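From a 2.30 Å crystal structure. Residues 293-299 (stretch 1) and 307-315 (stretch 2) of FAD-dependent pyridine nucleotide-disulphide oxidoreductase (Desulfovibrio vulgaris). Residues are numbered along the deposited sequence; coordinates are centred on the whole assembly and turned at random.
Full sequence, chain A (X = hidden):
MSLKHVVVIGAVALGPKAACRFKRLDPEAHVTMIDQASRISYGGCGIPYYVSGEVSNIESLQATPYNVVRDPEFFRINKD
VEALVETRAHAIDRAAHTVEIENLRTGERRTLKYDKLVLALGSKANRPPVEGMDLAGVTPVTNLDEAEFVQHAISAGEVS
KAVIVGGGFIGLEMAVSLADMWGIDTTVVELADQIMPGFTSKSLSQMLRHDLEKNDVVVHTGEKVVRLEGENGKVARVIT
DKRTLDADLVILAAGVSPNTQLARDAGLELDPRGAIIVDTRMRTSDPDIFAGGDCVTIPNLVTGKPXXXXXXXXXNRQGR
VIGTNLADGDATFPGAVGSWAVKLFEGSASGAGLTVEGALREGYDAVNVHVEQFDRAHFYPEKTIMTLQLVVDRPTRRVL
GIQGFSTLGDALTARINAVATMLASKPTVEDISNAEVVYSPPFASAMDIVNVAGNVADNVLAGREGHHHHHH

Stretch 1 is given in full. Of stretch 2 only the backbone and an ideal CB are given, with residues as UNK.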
ATOM      1  N   GLY A 293      -5.671 -19.148 -13.851  1.00 37.23           N
ATOM      2  CA  GLY A 293      -4.243 -19.382 -13.657  1.00 36.31           C
ATOM      3  C   GLY A 293      -3.519 -18.976 -14.921  1.00 36.14           C
ATOM      4  O   GLY A 293      -3.937 -18.048 -15.598  1.00 34.74           O
ATOM      5  N   ASP A 294      -2.451 -19.683 -15.255  1.00 36.86           N
ATOM      6  CA  ASP A 294      -1.631 -19.336 -16.426  1.00 38.51           C
ATOM      7  C   ASP A 294      -2.174 -19.807 -17.792  1.00 37.82           C
ATOM      8  O   ASP A 294      -1.421 -19.784 -18.768  1.00 38.00           O
ATOM      9  CB  ASP A 294      -0.236 -19.964 -16.310  1.00 39.78           C
ATOM     10  CG  ASP A 294       0.443 -19.717 -14.982  1.00 43.41           C
ATOM     11  OD1 ASP A 294       0.043 -18.813 -14.215  1.00 47.48           O
ATOM     12  OD2 ASP A 294       1.425 -20.453 -14.724  1.00 51.62           O
ATOM     13  N   CYS A 295      -3.409 -20.311 -17.861  1.00 36.90           N
ATOM     14  CA  CYS A 295      -3.968 -20.779 -19.127  1.00 36.44           C
ATOM     15  C   CYS A 295      -5.007 -19.823 -19.679  1.00 36.51           C
ATOM     16  O   CYS A 295      -5.546 -20.056 -20.756  1.00 36.83           O
ATOM     17  CB  CYS A 295      -4.550 -22.177 -18.997  1.00 36.87           C
ATOM     18  SG  CYS A 295      -5.969 -22.456 -17.865  1.00 37.17           S
ATOM     19  N   VAL A 296      -5.249 -18.724 -18.963  1.00 35.85           N
ATOM     20  CA  VAL A 296      -6.261 -17.761 -19.342  1.00 35.38           C
ATOM     21  C   VAL A 296      -5.694 -16.378 -19.646  1.00 35.21           C
ATOM     22  O   VAL A 296      -4.599 -16.031 -19.224  1.00 33.70           O
ATOM     23  CB  VAL A 296      -7.365 -17.618 -18.227  1.00 36.16           C
ATOM     24  CG1 VAL A 296      -7.990 -18.992 -17.870  1.00 34.92           C
ATOM     25  CG2 VAL A 296      -6.806 -16.960 -16.945  1.00 34.57           C
ATOM     26  N   THR A 297      -6.484 -15.607 -20.393  1.00 35.90           N
ATOM     27  CA  THR A 297      -6.326 -14.168 -20.544  1.00 36.26           C
ATOM     28  C   THR A 297      -7.411 -13.461 -19.754  1.00 35.67           C
ATOM     29  O   THR A 297      -8.534 -13.894 -19.753  1.00 35.71           O
ATOM     30  CB  THR A 297      -6.414 -13.658 -22.030  1.00 37.03           C
ATOM     31  OG1 THR A 297      -6.364 -12.213 -22.063  1.00 39.66           O
ATOM     32  CG2 THR A 297      -7.721 -14.119 -22.724  1.00 35.68           C
ATOM     33  N   ILE A 298      -7.041 -12.380 -19.075  1.00 35.56           N
ATOM     34  CA  ILE A 298      -7.984 -11.505 -18.389  1.00 35.79           C
ATOM     35  C   ILE A 298      -7.603 -10.047 -18.694  1.00 35.74           C
ATOM     36  O   ILE A 298      -6.501  -9.774 -19.107  1.00 34.54           O
ATOM     37  CB  ILE A 298      -7.927 -11.684 -16.894  1.00 35.52           C
ATOM     38  CG1 ILE A 298      -6.508 -11.423 -16.393  1.00 35.52           C
ATOM     39  CG2 ILE A 298      -8.372 -13.069 -16.522  1.00 36.78           C
ATOM     40  CD1 ILE A 298      -6.340 -11.625 -14.937  1.00 36.42           C
ATOM     41  N   PRO A 299      -8.535  -9.107 -18.495  1.00 36.51           N
ATOM     42  CA  PRO A 299      -8.276  -7.710 -18.848  1.00 36.63           C
ATOM     43  C   PRO A 299      -7.064  -7.132 -18.130  1.00 36.86           C
ATOM     44  O   PRO A 299      -6.901  -7.325 -16.916  1.00 36.99           O
ATOM     45  CB  PRO A 299      -9.534  -6.997 -18.371  1.00 36.87           C
ATOM     46  CG  PRO A 299     -10.580  -8.053 -18.314  1.00 36.71           C
ATOM     47  CD  PRO A 299      -9.849  -9.262 -17.861  1.00 36.50           C
ATOM     48  N   UNK A 307      -4.944  -9.112 -21.272  1.00 46.81           N
ATOM     49  CA  UNK A 307      -3.582  -9.410 -20.883  1.00 45.92           C
ATOM     50  C   UNK A 307      -3.403 -10.844 -20.466  1.00 45.65           C
ATOM     51  O   UNK A 307      -4.343 -11.645 -20.464  1.00 45.22           O
ATOM     52  CB  UNK A 307      -3.144  -8.485 -19.745  1.00 45.92           C
ATOM     53  N   UNK A 308      -2.175 -11.149 -20.095  1.00 45.08           N
ATOM     54  CA  UNK A 308      -1.781 -12.466 -19.687  1.00 44.95           C
ATOM     55  C   UNK A 308      -0.936 -12.359 -18.409  1.00 44.83           C
ATOM     56  O   UNK A 308       0.080 -11.694 -18.397  1.00 45.28           O
ATOM     57  CB  UNK A 308      -1.016 -13.172 -20.808  1.00 44.95           C
ATOM     58  N   UNK A 309      -1.378 -12.985 -17.325  1.00 44.83           N
ATOM     59  CA  UNK A 309      -0.734 -12.822 -16.026  1.00 44.67           C
ATOM     60  C   UNK A 309      -0.433 -14.157 -15.361  1.00 46.85           C
ATOM     61  O   UNK A 309      -1.119 -14.572 -14.429  1.00 46.36           O
ATOM     62  CB  UNK A 309      -1.616 -11.975 -15.106  1.00 44.67           C
ATOM     63  N   UNK A 310       0.610 -14.843 -15.837  1.00 49.68           N
ATOM     64  CA  UNK A 310       0.983 -16.112 -15.246  1.00 51.45           C
ATOM     65  C   UNK A 310       1.787 -15.871 -13.982  1.00 52.65           C
ATOM     66  O   UNK A 310       2.963 -16.187 -13.925  1.00 54.41           O
ATOM     67  CB  UNK A 310       1.776 -16.964 -16.239  1.00 51.45           C
ATOM     68  N   UNK A 311       1.149 -15.279 -12.988  1.00 53.45           N
ATOM     69  CA  UNK A 311       1.785 -14.977 -11.709  1.00 54.17           C
ATOM     70  C   UNK A 311       1.197 -15.844 -10.620  1.00 53.96           C
ATOM     71  O   UNK A 311       0.003 -16.171 -10.632  1.00 54.15           O
ATOM     72  CB  UNK A 311       1.627 -13.497 -11.354  1.00 54.17           C
ATOM     73  N   UNK A 312       2.057 -16.221  -9.683  1.00 54.15           N
ATOM     74  CA  UNK A 312       1.668 -17.060  -8.555  1.00 53.62           C
ATOM     75  C   UNK A 312       0.407 -16.520  -7.913  1.00 52.84           C
ATOM     76  O   UNK A 312      -0.625 -17.183  -7.925  1.00 53.54           O
ATOM     77  CB  UNK A 312       2.796 -17.145  -7.524  1.00 53.62           C
ATOM     78  N   UNK A 313       0.498 -15.287  -7.423  1.00 51.61           N
ATOM     79  CA  UNK A 313      -0.584 -14.606  -6.690  1.00 50.97           C
ATOM     80  C   UNK A 313      -2.010 -14.738  -7.259  1.00 48.86           C
ATOM     81  O   UNK A 313      -2.987 -14.770  -6.505  1.00 48.69           O
ATOM     82  CB  UNK A 313      -0.244 -13.116  -6.612  1.00 50.97           C
ATOM     83  N   UNK A 314      -2.126 -14.835  -8.582  1.00 46.82           N
ATOM     84  CA  UNK A 314      -3.426 -14.883  -9.243  1.00 44.70           C
ATOM     85  C   UNK A 314      -4.183 -16.170  -8.893  1.00 44.04           C
ATOM     86  O   UNK A 314      -5.386 -16.143  -8.695  1.00 43.18           O
ATOM     87  CB  UNK A 314      -3.250 -14.771 -10.759  1.00 44.70           C
ATOM     88  N   UNK A 315      -3.460 -17.283  -8.832  1.00 43.05           N
ATOM     89  CA  UNK A 315      -4.012 -18.607  -8.505  1.00 42.64           C
ATOM     90  C   UNK A 315      -5.022 -18.607  -7.365  1.00 41.37           C
ATOM     91  O   UNK A 315      -6.196 -18.921  -7.572  1.00 42.39           O
ATOM     92  CB  UNK A 315      -2.869 -19.559  -8.147  1.00 42.64           C
TER

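Position 307 is held to stretch 1 by its backbone. It pairs with Ile298 as an antiparallel hydrogen-bonded pair: its N donates to Ile298 O (2.7 Å), and its O accepts from Ile298 N (3.1 Å). The same carbonyl oxygen takes the hydroxyl of Thr297, OG1 lying 2.6 Å from it, so one acceptor serves two donors. With phi/psi of -129/180, an ordinary extended conformation, nothing in the backbone demands glycine. The ideal CB, on the sheet face that carries the Ile298 side chain, is not tight at 3.7 Å from Ile298 O, so stretch 1 would admit alanine or larger residues. The deposited residue is Gly307, which makes all these bonds without a side chain.

At position 308 CA-to-CB points sideways, and the ideal CB is 4.8 Å from Val296 O. Beyond it lie two carbonyl oxygens, those of Val296 and Asp294, which would suit a long side chain bearing a donor, or an aromatic ring presenting its polarized C-H edge. Phe308 takes the second course. With chi1 at t, its ring runs along stretch 1 and meets both oxygens near the ring plane, CD1 being 3.2 Å from Val296 O and CE1 3.2 Å from Asp294 O.

Position 309 also points sideways, its ideal CB 4.7 Å from Ile298 CD1. The aliphatic side chain of Ile298 offers an apolar surface, so leucine, isoleucine, methionine or an aromatic would all be reasonable. The residue is Phe309, whose m rotamer brings CD2 to 3.6 Å from Ile298 CG1, while CE2 lies 4.1 Å from Pro299 O. The ring occupies the space a side chain at Gly307 would need, Phe309 CE2 being 2.8 Å from its ideal CB. Its backbone is tied in through water: one molecule accepts from Phe309 N (2.8 Å) and donates to Val296 O (2.9 Å), bridging the stretches where direct pairing is absent.

At position 310 the chain passes closest to Asp294, with CA atoms 4.3 Å apart. The ideal CB is a tight 3.2 Å from Asp294 OD1, leaving little room for bulk directed at the carboxylate; a compact residue fits, and phi of -80° also admits proline. It is Pro310. Its CA is 3.0 Å from Asp294 OD1 and its CB 3.5 Å, contacts in which the ring offers the carboxylate no polar hydrogen.

The CB of position 311 points away, with nothing of stretch 1 within 5.5 Å, so many residues would serve; Leu311 is found. Position 312 also points away and has room for a CB, and its phi/psi of -48/-61 does not require glycine, yet Gly312 is present. Position 313, out of reach of stretch 1, is similarly unconstrained and holds Ser313.

At position 314 CA-to-CB points toward stretch 1, but across a gap, so a long, flexible apolar side chain could reach Ile298. Met314 does so modestly: its SD comes to 4.3 Å from Ile298 CD1, although its end leads away. Position 315 points sideways without contact and could take many residues; Ala315 occupies it, its N donating to Gly312 O (3.0 Å).

Stretch 2 (307-315) GFFPLGSMA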
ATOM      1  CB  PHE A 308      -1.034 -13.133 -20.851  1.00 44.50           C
ATOM      2  CG  PHE A 308      -0.625 -14.547 -20.571  1.00 45.08           C
ATOM      3  CD1 PHE A 308      -1.571 -15.488 -20.193  1.00 44.70           C
ATOM      4  CD2 PHE A 308       0.705 -14.942 -20.684  1.00 45.39           C
ATOM      5  CE1 PHE A 308      -1.211 -16.805 -19.911  1.00 45.78           C
ATOM      6  CE2 PHE A 308       1.089 -16.253 -20.397  1.00 46.88           C
ATOM      7  CZ  PHE A 308       0.119 -17.200 -19.996  1.00 46.13           C
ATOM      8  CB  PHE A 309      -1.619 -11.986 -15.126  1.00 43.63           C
ATOM      9  CG  PHE A 309      -1.911 -10.640 -15.676  1.00 42.38           C
ATOM     10  CD1 PHE A 309      -1.080  -9.569 -15.393  1.00 39.31           C
ATOM     11  CD2 PHE A 309      -3.017 -10.433 -16.497  1.00 40.35           C
ATOM     12  CE1 PHE A 309      -1.340  -8.346 -15.910  1.00 38.12           C
ATOM     13  CE2 PHE A 309      -3.281  -9.195 -17.010  1.00 39.67           C
ATOM     14  CZ  PHE A 309      -2.444  -8.152 -16.721  1.00 38.26           C
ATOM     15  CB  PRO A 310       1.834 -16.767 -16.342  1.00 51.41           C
ATOM     16  CG  PRO A 310       2.502 -15.626 -17.026  1.00 51.36           C
ATOM     17  CD  PRO A 310       1.590 -14.404 -16.845  1.00 50.31           C
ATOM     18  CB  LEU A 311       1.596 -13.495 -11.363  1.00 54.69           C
ATOM     19  CG  LEU A 311       2.375 -12.598 -12.334  1.00 55.89           C
ATOM     20  CD1 LEU A 311       1.740 -11.239 -12.521  1.00 55.71           C
ATOM     21  CD2 LEU A 311       3.818 -12.510 -11.835  1.00 56.31           C
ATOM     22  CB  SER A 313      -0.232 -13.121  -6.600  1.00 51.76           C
ATOM     23  OG  SER A 313       0.071 -12.591  -7.896  1.00 54.05           O
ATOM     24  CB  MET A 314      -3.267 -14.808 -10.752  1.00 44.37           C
ATOM     25  CG  MET A 314      -2.625 -13.561 -11.315  1.00 41.98           C
ATOM     26  SD  MET A 314      -3.728 -12.188 -11.515  1.00 33.37           S
ATOM     27  CE  MET A 314      -3.285 -11.283 -10.076  1.00 36.65           C
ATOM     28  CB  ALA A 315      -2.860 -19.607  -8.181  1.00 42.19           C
TER
HETATM   29  O   HOH W   1      -4.434 -15.399 -14.700  1.00 32.89           O
HETATM   30  O   HOH W   2      -3.955 -14.056 -17.192  1.00 40.22           O
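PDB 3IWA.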